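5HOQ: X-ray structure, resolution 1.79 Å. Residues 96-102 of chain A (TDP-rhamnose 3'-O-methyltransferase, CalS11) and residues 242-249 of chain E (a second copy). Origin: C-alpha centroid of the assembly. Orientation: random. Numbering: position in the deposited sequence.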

# COMPACT_ATOMS: atom_id res chain seq x y z
N PRO A 96 27.03 -5.86 12.72
CA PRO A 96 28.49 -6.06 12.78
C PRO A 96 29.29 -4.77 12.79
O PRO A 96 30.40 -4.73 13.35
CB PRO A 96 28.79 -6.87 11.51
CG PRO A 96 27.60 -6.71 10.62
CD PRO A 96 26.43 -6.52 11.54
N TYR A 97 28.78 -3.70 12.17
CA TYR A 97 29.57 -2.50 11.95
C TYR A 97 29.17 -1.35 12.85
O TYR A 97 29.53 -0.20 12.57
CB TYR A 97 29.46 -2.07 10.48
CG TYR A 97 29.88 -3.13 9.47
CD1 TYR A 97 31.09 -3.81 9.59
CD2 TYR A 97 29.06 -3.44 8.39
CE1 TYR A 97 31.49 -4.75 8.66
CE2 TYR A 97 29.46 -4.40 7.44
CZ TYR A 97 30.67 -5.04 7.59
OH TYR A 97 31.10 -5.99 6.67
N ASN A 98 28.43 -1.62 13.93
CA ASN A 98 28.00 -0.59 14.87
C ASN A 98 28.65 -0.80 16.23
O ASN A 98 28.06 -1.43 17.12
CB ASN A 98 26.48 -0.59 15.04
CG ASN A 98 26.00 0.61 15.88
OD1 ASN A 98 26.82 1.35 16.42
ND2 ASN A 98 24.69 0.79 15.97
N PRO A 99 29.84 -0.24 16.46
CA PRO A 99 30.49 -0.36 17.76
C PRO A 99 29.93 0.56 18.82
O PRO A 99 30.39 0.51 19.96
CB PRO A 99 31.94 0.01 17.44
CG PRO A 99 31.81 0.99 16.33
CD PRO A 99 30.65 0.55 15.52
N LEU A 100 29.00 1.44 18.46
CA LEU A 100 28.39 2.35 19.42
C LEU A 100 27.13 1.78 20.07
O LEU A 100 26.57 2.41 20.97
CB LEU A 100 28.03 3.68 18.74
CG LEU A 100 29.21 4.45 18.12
CD1 LEU A 100 28.73 5.80 17.66
CD2 LEU A 100 30.39 4.58 19.12
N ARG A 101 26.67 0.61 19.63
CA ARG A 101 25.50 -0.02 20.23
C ARG A 101 25.96 -0.79 21.48
O ARG A 101 26.13 -2.01 21.48
CB ARG A 101 24.82 -0.94 19.24
CG ARG A 101 23.52 -1.51 19.81
CD ARG A 101 22.36 -0.55 19.64
NE ARG A 101 21.95 -0.41 18.25
CZ ARG A 101 21.12 0.52 17.78
NH1 ARG A 101 20.63 1.45 18.58
NH2 ARG A 101 20.79 0.55 16.49
N ARG A 102 26.14 -0.04 22.56
CA ARG A 102 26.53 -0.60 23.84
C ARG A 102 25.33 -1.28 24.48
O ARG A 102 24.17 -0.88 24.30
CB ARG A 102 27.08 0.52 24.73
CG ARG A 102 27.59 0.12 26.09
CD ARG A 102 28.16 1.35 26.84
NE ARG A 102 29.49 1.76 26.38
CZ ARG A 102 30.11 2.89 26.73
NH1 ARG A 102 29.52 3.78 27.53
NH2 ARG A 102 31.33 3.16 26.27
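Chain E 242-249: RLLPGRPA

The chain E segment lies against chain A, with a weakly bonded strand at about 242-243 giving way to loop and turn, and no direct hydrogen bond joins the two stretches. Arg E242 lies out of reach, but Leu E243 (m, t) directs its CA-to-CB bond toward chain A. Its CD1 lies 3.9 Å from NH2 of Arg A101, oblique to the guanidinium, and 4.1 Å from ND2 of Asn A98. The backbone then swings away at Leu E244 into a type II beta turn closed by a hydrogen bond from Arg E247 N to Leu E244 O (3.1 Å).

The CA-to-CB bond of Pro E245 points away, and the chain returns at Gly E246, whose CA is 6.2 Å from CA of Tyr A97. The positive phi of this glycine (91°) would jam a CB against the preceding carbonyl. Its own O lies 3.6 Å from CB of Tyr A97, and a water bridges the chains, accepting from Tyr A97 N and donating to Gly E246 O, each at 2.8 Å. From here chain E advances in the same general sense as chain A, at a clear slant, and CA of Pro E248 comes 4.9 Å from CA of Asn A98.

Arg E247 also has its CA-to-CB bond directed away, whereas Pro E248 has the largest covered area. Its CD packs in van der Waals contact with Tyr A97 O (3.3 Å), as does its CB with Asn A98 OD1 (3.4 Å). That oxygen accepts a hydrogen bond from Leu A100 N (3.0 Å) within a type I turn from Asn A98 to Arg A101, so it has a polar partner while the proline packs against it. Apolar contacts join Pro E248 CB to Leu A100 CD1 (4.1 Å) and CG to Pro A99 CD (4.2 Å). Ala E249 then leaves the contact.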

# COMPACT_ATOMS: atom_id res chain seq x y z
N ARG E 242 17.36 9.19 13.64
CA ARG E 242 17.45 7.93 12.92
C ARG E 242 18.88 7.63 12.51
O ARG E 242 19.70 8.54 12.32
CB ARG E 242 16.57 7.94 11.69
CG ARG E 242 15.06 8.02 11.98
CD ARG E 242 14.56 6.75 12.65
NE ARG E 242 13.13 6.79 12.97
CZ ARG E 242 12.63 7.13 14.15
NH1 ARG E 242 13.43 7.49 15.17
NH2 ARG E 242 11.32 7.11 14.32
N LEU E 243 19.17 6.32 12.37
CA LEU E 243 20.33 5.79 11.67
C LEU E 243 19.90 5.25 10.32
O LEU E 243 18.74 4.87 10.12
CB LEU E 243 20.98 4.63 12.43
CG LEU E 243 21.48 4.88 13.84
CD1 LEU E 243 22.09 3.59 14.41
CD2 LEU E 243 22.52 5.97 13.78
N LEU E 244 20.84 5.20 9.40
CA LEU E 244 20.72 4.28 8.28
C LEU E 244 21.13 2.90 8.79
O LEU E 244 22.27 2.75 9.28
CB LEU E 244 21.60 4.74 7.12
CG LEU E 244 21.31 6.18 6.69
CD1 LEU E 244 22.40 6.72 5.82
CD2 LEU E 244 19.98 6.20 5.98
N PRO E 245 20.25 1.89 8.72
CA PRO E 245 20.53 0.63 9.43
C PRO E 245 21.89 0.05 9.10
O PRO E 245 22.31 -0.01 7.93
CB PRO E 245 19.40 -0.30 8.97
CG PRO E 245 18.24 0.64 8.76
CD PRO E 245 18.86 1.93 8.21
N GLY E 246 22.57 -0.40 10.15
CA GLY E 246 23.89 -0.99 10.04
C GLY E 246 25.04 -0.02 10.18
O GLY E 246 26.20 -0.46 10.21
N ARG E 247 24.76 1.27 10.27
CA ARG E 247 25.81 2.27 10.26
C ARG E 247 25.69 3.11 11.52
O ARG E 247 24.60 3.63 11.81
CB ARG E 247 25.71 3.16 8.99
CG ARG E 247 25.59 2.30 7.74
CD ARG E 247 25.27 3.07 6.51
NE ARG E 247 24.91 2.16 5.45
CZ ARG E 247 24.51 2.52 4.26
NH1 ARG E 247 24.48 3.81 3.93
NH2 ARG E 247 24.12 1.60 3.39
N PRO E 248 26.76 3.25 12.32
CA PRO E 248 26.62 3.96 13.60
C PRO E 248 26.41 5.45 13.43
O PRO E 248 25.99 6.11 14.38
CB PRO E 248 27.97 3.68 14.29
CG PRO E 248 28.92 3.54 13.13
CD PRO E 248 28.14 2.76 12.11
N ALA E 249 26.76 5.98 12.26
CA ALA E 249 26.64 7.39 11.94
C ALA E 249 26.40 7.50 10.44
O ALA E 249 26.85 6.63 9.68
CB ALA E 249 27.92 8.16 12.32
O HOH W 1 26.31 -3.15 10.88